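Local atomic coordinates of cellobiose 2-epimerase (Ruminococcus albus, PDB entry 3VW5), a protein that catalyses the reversible epimerisation of cellobiose to 4-O-beta-D-glucopyranosyl-D-mannose, inverting the sugar at carbon 2 of its reducing end. Residues N72-H75 and A76-I80; G197-K200 and V201-R204; E269-L272 and K273-H276; S331-E334 and N335-Y339. The protein carries 2 engineered substitutions. All blocks are in the same frame, centred on the assembly; numbering follows the deposited sequence.

Contact 1. Residues N72-H75 and A76-I80; sequences NAKH and AYEFI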
ATOM      1  N   ASN A  72     -17.745   2.406  -9.976  1.00 48.77           N
ATOM      2  CA  ASN A  72     -17.007   1.261  -9.447  1.00 39.99           C
ATOM      3  C   ASN A  72     -16.470   1.498  -8.034  1.00 41.49           C
ATOM      4  O   ASN A  72     -16.578   0.626  -7.164  1.00 36.40           O
ATOM      5  CB  ASN A  72     -15.866   0.885 -10.389  1.00 39.69           C
ATOM      6  CG  ASN A  72     -16.349   0.107 -11.602  1.00 45.98           C
ATOM      7  OD1 ASN A  72     -17.406  -0.537 -11.577  1.00 48.14           O
ATOM      8  ND2 ASN A  72     -15.575   0.167 -12.674  1.00 45.66           N
ATOM      9  N   ALA A  73     -15.895   2.680  -7.811  1.00 37.48           N
ATOM     10  CA  ALA A  73     -15.558   3.099  -6.462  1.00 37.18           C
ATOM     11  C   ALA A  73     -16.778   2.906  -5.567  1.00 41.70           C
ATOM     12  O   ALA A  73     -16.715   2.199  -4.551  1.00 38.49           O
ATOM     13  CB  ALA A  73     -15.076   4.537  -6.426  1.00 35.48           C
ATOM     14  N   LYS A  74     -17.901   3.501  -5.953  1.00 37.60           N
ATOM     15  CA  LYS A  74     -19.091   3.408  -5.119  1.00 42.07           C
ATOM     16  C   LYS A  74     -19.530   1.969  -4.867  1.00 36.26           C
ATOM     17  O   LYS A  74     -20.013   1.654  -3.787  1.00 43.19           O
ATOM     18  CB  LYS A  74     -20.250   4.245  -5.681  1.00 51.92           C
ATOM     19  CG  LYS A  74     -21.543   4.105  -4.879  1.00 55.22           C
ATOM     20  CD  LYS A  74     -22.656   4.969  -5.439  1.00 58.39           C
ATOM     21  CE  LYS A  74     -24.027   4.402  -5.068  1.00 68.08           C
ATOM     22  NZ  LYS A  74     -24.999   4.537  -6.204  1.00 72.45           N
ATOM     23  N   HIS A  75     -19.345   1.096  -5.851  1.00 38.88           N
ATOM     24  CA  HIS A  75     -19.725  -0.316  -5.713  1.00 37.60           C
ATOM     25  C   HIS A  75     -18.933  -0.988  -4.610  1.00 40.49           C
ATOM     26  O   HIS A  75     -19.492  -1.730  -3.804  1.00 44.10           O
ATOM     27  CB  HIS A  75     -19.521  -1.082  -7.031  1.00 38.91           C
ATOM     28  CG  HIS A  75     -19.967  -2.515  -6.978  1.00 39.84           C
ATOM     29  ND1 HIS A  75     -21.293  -2.880  -6.920  1.00 39.54           N
ATOM     30  CD2 HIS A  75     -19.257  -3.669  -6.963  1.00 40.86           C
ATOM     31  CE1 HIS A  75     -21.384  -4.199  -6.875  1.00 41.65           C
ATOM     32  NE2 HIS A  75     -20.165  -4.701  -6.905  1.00 43.35           N
ATOM     33  N   ALA A  76     -17.627  -0.731  -4.597  1.00 35.13           N
ATOM     34  CA  ALA A  76     -16.732  -1.253  -3.570  1.00 38.45           C
ATOM     35  C   ALA A  76     -17.018  -0.631  -2.194  1.00 41.39           C
ATOM     36  O   ALA A  76     -17.106  -1.335  -1.175  1.00 38.34           O
ATOM     37  CB  ALA A  76     -15.270  -1.027  -3.973  1.00 37.13           C
ATOM     38  N   TYR A  77     -17.153   0.692  -2.170  1.00 37.32           N
ATOM     39  CA  TYR A  77     -17.568   1.388  -0.956  1.00 41.00           C
ATOM     40  C   TYR A  77     -18.781   0.735  -0.285  1.00 44.65           C
ATOM     41  O   TYR A  77     -18.774   0.479   0.929  1.00 44.29           O
ATOM     42  CB  TYR A  77     -17.864   2.852  -1.256  1.00 38.01           C
ATOM     43  CG  TYR A  77     -18.586   3.584  -0.157  1.00 43.08           C
ATOM     44  CD1 TYR A  77     -17.919   3.982   0.989  1.00 43.71           C
ATOM     45  CD2 TYR A  77     -19.941   3.917  -0.280  1.00 47.09           C
ATOM     46  CE1 TYR A  77     -18.579   4.682   2.001  1.00 44.81           C
ATOM     47  CE2 TYR A  77     -20.607   4.604   0.720  1.00 42.06           C
ATOM     48  CZ  TYR A  77     -19.919   4.987   1.860  1.00 47.41           C
ATOM     49  OH  TYR A  77     -20.560   5.677   2.863  1.00 51.47           O
ATOM     50  N   GLU A  78     -19.824   0.467  -1.064  1.00 40.87           N
ATOM     51  CA  GLU A  78     -21.028  -0.106  -0.478  1.00 43.85           C
ATOM     52  C   GLU A  78     -20.706  -1.439   0.176  1.00 44.05           C
ATOM     53  O   GLU A  78     -21.179  -1.745   1.271  1.00 45.99           O
ATOM     54  CB  GLU A  78     -22.136  -0.258  -1.522  1.00 46.32           C
ATOM     55  CG  GLU A  78     -22.844   1.053  -1.855  1.00 52.56           C
ATOM     56  CD  GLU A  78     -23.892   1.446  -0.815  1.00 66.04           C
ATOM     57  OE1 GLU A  78     -23.815   2.598  -0.318  1.00 65.94           O
ATOM     58  OE2 GLU A  78     -24.798   0.620  -0.502  1.00 66.24           O
ATOM     59  N   PHE A  79     -19.879  -2.227  -0.491  1.00 39.99           N
ATOM     60  CA  PHE A  79     -19.517  -3.523   0.044  1.00 42.27           C
ATOM     61  C   PHE A  79     -18.844  -3.371   1.414  1.00 42.61           C
ATOM     62  O   PHE A  79     -19.153  -4.122   2.343  1.00 41.02           O
ATOM     63  CB  PHE A  79     -18.623  -4.288  -0.938  1.00 39.23           C
ATOM     64  CG  PHE A  79     -18.350  -5.694  -0.524  1.00 43.33           C
ATOM     65  CD1 PHE A  79     -19.325  -6.677  -0.680  1.00 43.03           C
ATOM     66  CD2 PHE A  79     -17.120  -6.042   0.036  1.00 40.11           C
ATOM     67  CE1 PHE A  79     -19.082  -7.987  -0.288  1.00 41.73           C
ATOM     68  CE2 PHE A  79     -16.868  -7.341   0.429  1.00 37.35           C
ATOM     69  CZ  PHE A  79     -17.852  -8.321   0.266  1.00 40.56           C
ATOM     70  N   ILE A  80     -17.950  -2.389   1.539  1.00 37.95           N
ATOM     71  CA  ILE A  80     -17.206  -2.188   2.782  1.00 42.30           C
ATOM     72  C   ILE A  80     -18.122  -1.712   3.912  1.00 43.59           C
ATOM     73  O   ILE A  80     -18.210  -2.342   4.979  1.00 42.03           O
ATOM     74  CB  ILE A  80     -16.045  -1.186   2.587  1.00 44.25           C
ATOM     75  CG1 ILE A  80     -14.948  -1.803   1.725  1.00 37.84           C
ATOM     76  CG2 ILE A  80     -15.473  -0.730   3.925  1.00 36.19           C
ATOM     77  CD1 ILE A  80     -13.931  -0.799   1.238  1.00 34.86           C
TER

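Contact 2. Residues G197-K200 and V201-R204; sequences GNEK and VADR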
ATOM      1  N   GLY A 197      -8.501  18.169   7.310  1.00 40.77           N
ATOM      2  CA  GLY A 197      -7.650  18.989   8.164  1.00 39.15           C
ATOM      3  C   GLY A 197      -7.778  18.929   9.682  1.00 39.68           C
ATOM      4  O   GLY A 197      -7.324  19.841  10.348  1.00 44.75           O
ATOM      5  N   ASN A 198      -8.385  17.875  10.225  1.00 44.93           N
ATOM      6  CA  ASN A 198      -8.545  17.695  11.676  1.00 42.06           C
ATOM      7  C   ASN A 198      -7.208  17.584  12.391  1.00 43.88           C
ATOM      8  O   ASN A 198      -6.407  16.708  12.076  1.00 46.51           O
ATOM      9  CB  ASN A 198      -9.414  16.460  11.974  1.00 42.06           C
ATOM     10  CG  ASN A 198      -9.597  16.201  13.477  1.00 52.14           C
ATOM     11  OD1 ASN A 198      -9.511  15.060  13.944  1.00 52.15           O
ATOM     12  ND2 ASN A 198      -9.858  17.258  14.231  1.00 52.65           N
ATOM     13  N   GLU A 199      -6.970  18.470  13.353  1.00 45.24           N
ATOM     14  CA  GLU A 199      -5.672  18.552  14.014  1.00 42.93           C
ATOM     15  C   GLU A 199      -5.392  17.378  14.972  1.00 46.06           C
ATOM     16  O   GLU A 199      -4.236  17.066  15.273  1.00 40.30           O
ATOM     17  CB  GLU A 199      -5.517  19.900  14.723  1.00 50.07           C
ATOM     18  CG  GLU A 199      -4.356  20.765  14.192  1.00 59.28           C
ATOM     19  CD  GLU A 199      -4.497  21.136  12.707  1.00 66.72           C
ATOM     20  OE1 GLU A 199      -3.469  21.087  11.984  1.00 64.65           O
ATOM     21  OE2 GLU A 199      -5.625  21.482  12.266  1.00 63.64           O
ATOM     22  N   LYS A 200      -6.444  16.723  15.450  1.00 47.81           N
ATOM     23  CA  LYS A 200      -6.255  15.535  16.280  1.00 46.61           C
ATOM     24  C   LYS A 200      -5.588  14.445  15.443  1.00 47.53           C
ATOM     25  O   LYS A 200      -4.715  13.727  15.930  1.00 48.84           O
ATOM     26  CB  LYS A 200      -7.592  15.033  16.835  1.00 49.93           C
ATOM     27  CG  LYS A 200      -7.723  15.071  18.355  1.00 51.83           C
ATOM     28  CD  LYS A 200      -8.408  16.337  18.824  1.00 59.97           C
ATOM     29  CE  LYS A 200      -9.230  16.099  20.092  1.00 65.68           C
ATOM     30  NZ  LYS A 200     -10.618  16.691  19.983  1.00 66.02           N
ATOM     31  N   VAL A 201      -6.006  14.328  14.183  1.00 43.79           N
ATOM     32  CA  VAL A 201      -5.406  13.381  13.243  1.00 40.42           C
ATOM     33  C   VAL A 201      -3.931  13.735  12.953  1.00 40.42           C
ATOM     34  O   VAL A 201      -3.059  12.870  12.979  1.00 39.93           O
ATOM     35  CB  VAL A 201      -6.249  13.266  11.926  1.00 41.74           C
ATOM     36  CG1 VAL A 201      -5.610  12.300  10.921  1.00 33.87           C
ATOM     37  CG2 VAL A 201      -7.650  12.815  12.246  1.00 32.55           C
ATOM     38  N   ALA A 202      -3.642  15.006  12.702  1.00 41.73           N
ATOM     39  CA  ALA A 202      -2.249  15.403  12.501  1.00 38.29           C
ATOM     40  C   ALA A 202      -1.368  15.099  13.711  1.00 39.27           C
ATOM     41  O   ALA A 202      -0.208  14.728  13.558  1.00 47.41           O
ATOM     42  CB  ALA A 202      -2.139  16.860  12.101  1.00 34.49           C
ATOM     43  N   ASP A 203      -1.900  15.233  14.917  1.00 41.50           N
ATOM     44  CA  ASP A 203      -1.114  14.874  16.094  1.00 40.98           C
ATOM     45  C   ASP A 203      -0.640  13.428  16.045  1.00 41.77           C
ATOM     46  O   ASP A 203       0.551  13.165  16.199  1.00 40.94           O
ATOM     47  CB  ASP A 203      -1.872  15.150  17.396  1.00 41.20           C
ATOM     48  CG  ASP A 203      -1.856  16.619  17.770  1.00 58.52           C
ATOM     49  OD1 ASP A 203      -0.887  17.315  17.366  1.00 53.08           O
ATOM     50  OD2 ASP A 203      -2.816  17.072  18.449  1.00 62.53           O
ATOM     51  N   ARG A 204      -1.562  12.498  15.813  1.00 38.22           N
ATOM     52  CA  ARG A 204      -1.193  11.094  15.749  1.00 39.16           C
ATOM     53  C   ARG A 204      -0.205  10.848  14.598  1.00 40.97           C
ATOM     54  O   ARG A 204       0.812  10.155  14.778  1.00 37.23           O
ATOM     55  CB  ARG A 204      -2.435  10.219  15.608  1.00 39.13           C
ATOM     56  CG  ARG A 204      -3.522  10.528  16.625  1.00 37.88           C
ATOM     57  CD  ARG A 204      -2.969  10.529  18.025  1.00 39.20           C
ATOM     58  NE  ARG A 204      -2.348   9.256  18.371  1.00 40.46           N
ATOM     59  CZ  ARG A 204      -1.140   9.138  18.915  1.00 38.66           C
ATOM     60  NH1 ARG A 204      -0.419  10.221  19.176  1.00 32.48           N
ATOM     61  NH2 ARG A 204      -0.653   7.934  19.192  1.00 40.06           N
TER

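Contact 3. Residues E269-L272 and K273-H276; sequences EMDL and KISH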
ATOM      1  N   GLU A 269      15.669  15.005   3.924  1.00 51.60           N
ATOM      2  CA  GLU A 269      17.077  14.616   3.980  1.00 51.80           C
ATOM      3  C   GLU A 269      17.234  13.160   4.375  1.00 47.45           C
ATOM      4  O   GLU A 269      18.072  12.458   3.818  1.00 53.36           O
ATOM      5  CB  GLU A 269      17.884  15.535   4.900  1.00 51.47           C
ATOM      6  CG  GLU A 269      17.934  16.961   4.374  1.00 76.75           C
ATOM      7  CD  GLU A 269      19.138  17.750   4.867  1.00 93.99           C
ATOM      8  OE1 GLU A 269      19.981  17.158   5.594  1.00 88.09           O
ATOM      9  OE2 GLU A 269      19.237  18.961   4.521  1.00 83.78           O
ATOM     10  N   MET A 270      16.419  12.704   5.323  1.00 45.05           N
ATOM     11  CA  MET A 270      16.433  11.302   5.722  1.00 49.36           C
ATOM     12  C   MET A 270      15.994  10.416   4.554  1.00 47.98           C
ATOM     13  O   MET A 270      16.668   9.446   4.204  1.00 43.12           O
ATOM     14  CB  MET A 270      15.524  11.072   6.930  1.00 48.60           C
ATOM     15  CG  MET A 270      15.653   9.682   7.543  1.00 45.74           C
ATOM     16  SD  MET A 270      14.433   9.354   8.834  1.00 49.37           S
ATOM     17  CE  MET A 270      12.916   9.315   7.884  1.00 48.37           C
ATOM     18  N   ASP A 271      14.870  10.772   3.943  1.00 46.88           N
ATOM     19  CA  ASP A 271      14.326  10.006   2.827  1.00 49.41           C
ATOM     20  C   ASP A 271      15.291   9.876   1.639  1.00 49.04           C
ATOM     21  O   ASP A 271      15.427   8.785   1.047  1.00 39.82           O
ATOM     22  CB  ASP A 271      12.991  10.609   2.395  1.00 44.62           C
ATOM     23  CG  ASP A 271      11.929  10.455   3.458  1.00 47.19           C
ATOM     24  OD1 ASP A 271      12.032   9.484   4.242  1.00 46.85           O
ATOM     25  OD2 ASP A 271      11.002  11.294   3.518  1.00 46.69           O
ATOM     26  N   LEU A 272      15.955  10.984   1.300  1.00 45.43           N
ATOM     27  CA  LEU A 272      16.998  10.961   0.282  1.00 42.79           C
ATOM     28  C   LEU A 272      18.097   9.960   0.654  1.00 48.79           C
ATOM     29  O   LEU A 272      18.579   9.206  -0.197  1.00 48.00           O
ATOM     30  CB  LEU A 272      17.593  12.355   0.074  1.00 41.59           C
ATOM     31  CG  LEU A 272      16.989  13.181  -1.068  1.00 49.79           C
ATOM     32  CD1 LEU A 272      17.616  14.554  -1.131  1.00 46.50           C
ATOM     33  CD2 LEU A 272      17.148  12.478  -2.399  1.00 44.77           C
ATOM     34  N   LYS A 273      18.497   9.944   1.925  1.00 42.64           N
ATOM     35  CA  LYS A 273      19.567   9.049   2.330  1.00 45.12           C
ATOM     36  C   LYS A 273      19.149   7.611   2.101  1.00 44.55           C
ATOM     37  O   LYS A 273      19.950   6.789   1.667  1.00 47.59           O
ATOM     38  CB  LYS A 273      19.953   9.260   3.795  1.00 47.42           C
ATOM     39  CG  LYS A 273      20.928  10.396   4.014  1.00 45.92           C
ATOM     40  CD  LYS A 273      21.190  10.601   5.479  1.00 48.23           C
ATOM     41  CE  LYS A 273      21.661  12.020   5.744  1.00 55.99           C
ATOM     42  NZ  LYS A 273      21.596  12.335   7.206  1.00 62.50           N
ATOM     43  N   ILE A 274      17.889   7.321   2.400  1.00 41.09           N
ATOM     44  CA  ILE A 274      17.330   5.994   2.191  1.00 45.95           C
ATOM     45  C   ILE A 274      17.236   5.719   0.692  1.00 44.84           C
ATOM     46  O   ILE A 274      17.557   4.631   0.237  1.00 41.53           O
ATOM     47  CB  ILE A 274      15.947   5.860   2.866  1.00 45.94           C
ATOM     48  CG1 ILE A 274      16.073   6.151   4.370  1.00 38.85           C
ATOM     49  CG2 ILE A 274      15.326   4.478   2.583  1.00 38.17           C
ATOM     50  CD1 ILE A 274      14.759   6.251   5.088  1.00 39.35           C
ATOM     51  N   SER A 275      16.802   6.720  -0.069  1.00 44.32           N
ATOM     52  CA  SER A 275      16.749   6.607  -1.517  1.00 42.07           C
ATOM     53  C   SER A 275      18.098   6.263  -2.128  1.00 45.93           C
ATOM     54  O   SER A 275      18.190   5.377  -2.982  1.00 47.14           O
ATOM     55  CB  SER A 275      16.252   7.902  -2.130  1.00 42.77           C
ATOM     56  OG  SER A 275      14.845   7.929  -2.125  1.00 48.19           O
ATOM     57  N   HIS A 276      19.144   6.977  -1.724  1.00 44.54           N
ATOM     58  CA  HIS A 276      20.447   6.723  -2.316  1.00 46.65           C
ATOM     59  C   HIS A 276      20.885   5.325  -1.975  1.00 46.19           C
ATOM     60  O   HIS A 276      21.402   4.612  -2.833  1.00 49.54           O
ATOM     61  CB  HIS A 276      21.512   7.741  -1.874  1.00 45.21           C
ATOM     62  CG  HIS A 276      21.480   9.014  -2.663  1.00 50.79           C
ATOM     63  ND1 HIS A 276      21.931   9.086  -3.971  1.00 49.98           N
ATOM     64  CD2 HIS A 276      21.017  10.255  -2.343  1.00 51.19           C
ATOM     65  CE1 HIS A 276      21.757  10.334  -4.417  1.00 56.35           C
ATOM     66  NE2 HIS A 276      21.212  11.061  -3.447  1.00 48.06           N
TER

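Contact 4. Residues S331-E334 and N335-Y339; sequences SVWE and NIKEY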
ATOM      1  N   SER A 331      14.544   2.655 -15.816  1.00 45.13           N
ATOM      2  CA  SER A 331      15.075   1.318 -15.848  1.00 41.86           C
ATOM      3  C   SER A 331      14.054   0.351 -15.243  1.00 46.26           C
ATOM      4  O   SER A 331      13.713  -0.671 -15.850  1.00 43.56           O
ATOM      5  CB  SER A 331      16.399   1.299 -15.084  1.00 42.89           C
ATOM      6  OG  SER A 331      17.065   0.065 -15.238  1.00 53.11           O
ATOM      7  N   VAL A 332      13.548   0.682 -14.059  1.00 42.73           N
ATOM      8  CA  VAL A 332      12.588  -0.189 -13.400  1.00 43.36           C
ATOM      9  C   VAL A 332      11.327  -0.313 -14.242  1.00 40.48           C
ATOM     10  O   VAL A 332      10.790  -1.405 -14.436  1.00 38.75           O
ATOM     11  CB  VAL A 332      12.232   0.318 -11.995  1.00 39.70           C
ATOM     12  CG1 VAL A 332      11.093  -0.497 -11.408  1.00 35.09           C
ATOM     13  CG2 VAL A 332      13.447   0.249 -11.110  1.00 35.13           C
ATOM     14  N   TRP A 333      10.858   0.812 -14.753  1.00 40.86           N
ATOM     15  CA  TRP A 333       9.697   0.784 -15.638  1.00 44.24           C
ATOM     16  C   TRP A 333       9.947  -0.050 -16.907  1.00 42.89           C
ATOM     17  O   TRP A 333       9.121  -0.896 -17.281  1.00 41.37           O
ATOM     18  CB  TRP A 333       9.262   2.202 -15.993  1.00 39.81           C
ATOM     19  CG  TRP A 333       8.290   2.263 -17.103  1.00 42.71           C
ATOM     20  CD1 TRP A 333       8.447   2.909 -18.292  1.00 42.20           C
ATOM     21  CD2 TRP A 333       6.993   1.656 -17.142  1.00 40.19           C
ATOM     22  NE1 TRP A 333       7.328   2.746 -19.066  1.00 42.09           N
ATOM     23  CE2 TRP A 333       6.420   1.980 -18.385  1.00 39.81           C
ATOM     24  CE3 TRP A 333       6.261   0.877 -16.240  1.00 37.26           C
ATOM     25  CZ2 TRP A 333       5.150   1.548 -18.758  1.00 37.69           C
ATOM     26  CZ3 TRP A 333       4.997   0.450 -16.608  1.00 41.12           C
ATOM     27  CH2 TRP A 333       4.454   0.787 -17.860  1.00 43.48           C
ATOM     28  N   GLU A 334      11.084   0.177 -17.564  1.00 44.63           N
ATOM     29  CA  GLU A 334      11.423  -0.596 -18.758  1.00 45.02           C
ATOM     30  C   GLU A 334      11.320  -2.091 -18.458  1.00 43.03           C
ATOM     31  O   GLU A 334      10.797  -2.869 -19.265  1.00 40.20           O
ATOM     32  CB  GLU A 334      12.808  -0.229 -19.299  1.00 41.79           C
ATOM     33  CG  GLU A 334      12.887   1.172 -19.927  1.00 50.37           C
ATOM     34  CD  GLU A 334      12.010   1.338 -21.177  1.00 67.33           C
ATOM     35  OE1 GLU A 334      11.525   2.482 -21.433  1.00 63.36           O
ATOM     36  OE2 GLU A 334      11.808   0.326 -21.909  1.00 65.76           O
ATOM     37  N   ASN A 335      11.784  -2.486 -17.276  1.00 42.30           N
ATOM     38  CA  ASN A 335      11.758  -3.895 -16.901  1.00 33.37           C
ATOM     39  C   ASN A 335      10.397  -4.400 -16.427  1.00 36.94           C
ATOM     40  O   ASN A 335      10.095  -5.584 -16.562  1.00 39.45           O
ATOM     41  CB  ASN A 335      12.869  -4.210 -15.907  1.00 33.33           C
ATOM     42  CG  ASN A 335      14.237  -4.148 -16.547  1.00 39.31           C
ATOM     43  OD1 ASN A 335      14.721  -5.136 -17.092  1.00 46.51           O
ATOM     44  ND2 ASN A 335      14.859  -2.977 -16.512  1.00 44.51           N
ATOM     45  N   ILE A 336       9.570  -3.508 -15.889  1.00 37.99           N
ATOM     46  CA  ILE A 336       8.171  -3.840 -15.655  1.00 35.81           C
ATOM     47  C   ILE A 336       7.506  -4.234 -16.991  1.00 39.49           C
ATOM     48  O   ILE A 336       6.799  -5.242 -17.073  1.00 40.67           O
ATOM     49  CB  ILE A 336       7.413  -2.669 -15.005  1.00 37.60           C
ATOM     50  CG1 ILE A 336       7.855  -2.488 -13.556  1.00 41.47           C
ATOM     51  CG2 ILE A 336       5.910  -2.884 -15.059  1.00 31.03           C
ATOM     52  CD1 ILE A 336       7.290  -1.230 -12.924  1.00 35.30           C
ATOM     53  N   LYS A 337       7.749  -3.451 -18.039  1.00 34.13           N
ATOM     54  CA  LYS A 337       7.162  -3.730 -19.350  1.00 38.08           C
ATOM     55  C   LYS A 337       7.612  -5.078 -19.907  1.00 37.81           C
ATOM     56  O   LYS A 337       6.797  -5.884 -20.362  1.00 35.95           O
ATOM     57  CB  LYS A 337       7.540  -2.636 -20.362  1.00 41.19           C
ATOM     58  CG  LYS A 337       6.921  -1.275 -20.113  1.00 40.91           C
ATOM     59  CD  LYS A 337       7.141  -0.339 -21.299  1.00 47.06           C
ATOM     60  CE  LYS A 337       8.607   0.021 -21.465  1.00 50.15           C
ATOM     61  NZ  LYS A 337       8.810   0.931 -22.624  1.00 51.78           N
ATOM     62  N   GLU A 338       8.919  -5.313 -19.889  1.00 38.25           N
ATOM     63  CA  GLU A 338       9.466  -6.508 -20.498  1.00 36.45           C
ATOM     64  C   GLU A 338       9.066  -7.791 -19.787  1.00 41.63           C
ATOM     65  O   GLU A 338       8.751  -8.794 -20.438  1.00 40.70           O
ATOM     66  CB  GLU A 338      10.980  -6.415 -20.599  1.00 40.71           C
ATOM     67  CG  GLU A 338      11.554  -7.338 -21.668  1.00 48.79           C
ATOM     68  CD  GLU A 338      13.023  -7.072 -21.955  1.00 56.88           C
ATOM     69  OE1 GLU A 338      13.701  -7.969 -22.548  1.00 47.62           O
ATOM     70  OE2 GLU A 338      13.496  -5.959 -21.593  1.00 56.57           O
ATOM     71  N   TYR A 339       9.045  -7.747 -18.455  1.00 40.85           N
ATOM     72  CA  TYR A 339       9.013  -8.965 -17.648  1.00 35.84           C
ATOM     73  C   TYR A 339       7.885  -9.093 -16.656  1.00 39.46           C
ATOM     74  O   TYR A 339       7.597 -10.201 -16.218  1.00 40.35           O
ATOM     75  CB  TYR A 339      10.295  -9.058 -16.849  1.00 35.93           C
ATOM     76  CG  TYR A 339      11.540  -9.103 -17.679  1.00 39.00           C
ATOM     77  CD1 TYR A 339      11.676 -10.033 -18.717  1.00 43.78           C
ATOM     78  CD2 TYR A 339      12.585  -8.227 -17.431  1.00 33.57           C
ATOM     79  CE1 TYR A 339      12.831 -10.085 -19.476  1.00 42.10           C
ATOM     80  CE2 TYR A 339      13.737  -8.266 -18.181  1.00 39.61           C
ATOM     81  CZ  TYR A 339      13.861  -9.197 -19.201  1.00 45.73           C
ATOM     82  OH  TYR A 339      15.024  -9.242 -19.940  1.00 51.59           O
TER

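Contact 1. Residues N72-H75 and A76-I80
The side chain of Glu78 folds back over the preceding turn and overlaps the carbonyl of Lys74, with Glu78 CG 3.5 Å from Lys74 O. Glu78 CG stands beside the backbone N, away from the carbonyl carbon (chi1 -77°), and a second bend follows at chi2, which keeps the aliphatic part close to the helix. Glu78 OE1 pairs with Lys81 and OE2 with Asn82, while Lys74 NZ stays 6.3 Å from Glu78 OE1, too far for an ion pair. Lys74 instead stretches away from the helix into solvent. The same carbonyl is also neighboured by Tyr77, whose CB lies 3.5 Å from Lys74 O; the oxygen sits near the ring plane, at its edge. With CG of Tyr77 trans to the backbone N (chi1 167°), the ring swings out from the backbone and stacks with Tyr122 of helix 109-126. Beneath these side chains runs the regular i to i+4 ladder. Tyr77 N donates to Ala73 O at 2.9 Å in an almost straight bond, and Glu78 N reaches Lys74 O at 3.0 Å. The next rung, from Phe79 N to His75 O, is weak at 3.4 Å. His75 throws its ring clear of the helix, where NE2 donates to Asp23 O, and Phe79 stacks on His50 of helix 47-64. Ala73 lies against that same helix and Ala76 against Phe29 of a loop. A buried alanine, aromatic rings at the neighbouring helices and charges on the exposed flank fit an amphipathic helix of the (alpha/alpha)6 barrel.

Contact 2. Residues G197-K200 and V201-R204
Asn198 O receives two weak backbone bonds from the first helical turn, from Val201 N at 3.2 Å and Ala202 N at 3.3 Å. That to Ala202 is much the straighter, and together they start the helix for which Asn198 is the N-cap residue. Ahead of it, Gly197 leaves the preceding helix with positive phi, a conformation that favours glycine, so the chain passes from one helix to the next within two residues. The Asn198 side chain crosses that of Val201 at about a right angle, and its OD1 comes within 3.4 Å of Val201 CG2. In Val201 it is CG1 that lies farthest round from the backbone N (chi1 179°), leaving CG2 beside that N and turned back to meet the amide. Replacing Asn198 by an alanine takes away the amide that crosses Val201 CG2 and would probably leave a gap on that side of the valine. In the next turn, Asp203 N donates to Glu199 O at 3.0 Å, whereas Arg204 N holds Lys200 O only weakly. Arg204 also lays its CG 3.5 Å from Lys200 O before the chain bends away to a salt bridge between NE and Glu143. Glu199 OE1 turns the other way, bonding to Tyr193 OH, and Lys200, its chain bent, lies on the exposed flank. The start of helix 199-216 thus rests on two neighbours: Val201 packs on Tyr136 and Phe139 of helix 129-145 and on Tyr189 and Leu192 of helix 179-196, with Ala202 against Tyr193 of the latter.

Contact 3. Residues E269-L272 and K273-H276
Met270 and Ile274 meet one turn apart on the buried flank of the helix, Met270 CG lying 4.3 Å from Ile274 CD1, while Glu269 and Lys273 lie on the exposed flank. On the packed side Ile274 directs CG1 beside its own N (chi1 -58°), and this brings the branch back along the helix, CG1 standing 3.4 Å from Met270 O. That carbonyl is also the acceptor for Ile274 N, at 3.0 Å and in the carbonyl plane. One residue on, Ser275 N donates to Asp271 O at 2.7 Å, and Ser275 CB tucks in beside the carbonyls of Asp271 and Leu272. Asp271 itself points its carboxylate toward that of Asp252, and two like charges so close would probably favour a proton on one of them. The solvent side is looser. Lys273 stretches its chain past Glu269 O, with CG 3.5 Å away, but its NZ stops 5.3 Å from Glu269 OE1, so opposite charges lie near each other without forming a salt bridge. Leu272 and His276 stand between the two sides. His276 N bonds to Leu272 O at 2.8 Å, nearly in line with the carbonyl, and the ring beyond meets that of Phe325 with the planes at about 50°. Helix 261-281 is thereby seated on helix 241-258, through Met251 under Met270 and Thr248 under Ile274; Tyr217 of strand 217-218 touches Met270, Lys273 and Ile274, and Ala316 of helix 303-318 meets Leu272 and Ser275.

Contact 4. Residues S331-E334 and N335-Y339
Lys337 drapes its aliphatic chain over one face of the Trp333 indole and turns its ammonium to Glu334, an i to i+4 and i to i+3 arrangement along one helix of the (alpha/alpha)6 barrel. Lys337 CG sits 3.8 Å from the centroid of the six-membered ring and 20° off its normal, a CH-pi contact displaced toward the rim, and CD lies over the CZ2, CE2 and NE1 side of the indole. The two side chains cross at about a right angle. Trp333 turns its ring away from its own N (chi1 168°), forward along the helix, where Lys337 and Ile336 meet it; Ile336 CG2 is 3.8 Å from Trp333 CZ3. Glu334 lies beside Lys337, pointing the same way, and its OE2 forms a salt bridge to Lys337 NZ at 3.1 Å; NZ reaches both carboxylate oxygens, each hydrogen bond being weak. Both charges have further partners, Glu334 OE1 with Lys330 and Lys337 NZ with Glu5 of helix 2-19. Glu5 also accepts from Trp333 NE1, so the one carboxylate holds both the indole and the lysine. A leucine in place of Trp333 would probably leave the Lys337 methylenes without their flat support and Glu5 without its indole donor. Next to this group Val332 and Ile336 face helix 303-318, on Gln306 and Val310. One turn back, Ser331 O accepts twice from Asn335, from the backbone N at 3.0 Å and from ND2 at 2.7 Å, the two donors arriving from opposite faces of the carbonyl plane.

Contacts 1, 3 and 4 are turns within one helix and contact 2 is a helix start; all lie 18 to 21 Å from the centre of the chain, spread round the outside of the (alpha/alpha)6 barrel. Contacts 1 and 3 lie on opposite sides of that centre, with their own centres 37 Å apart; contacts 2 and 4 form a second such pair at 39 Å. The nearest approach is between contacts 3 and 4, about 11 Å between nearest atoms, both helices packing on helix 303-318. Helix 129-145 touches Tyr77 of contact 1 as well as contact 2. As in related epimerases, the sugar site probably lies in the central cleft, some way from these peripheral turns.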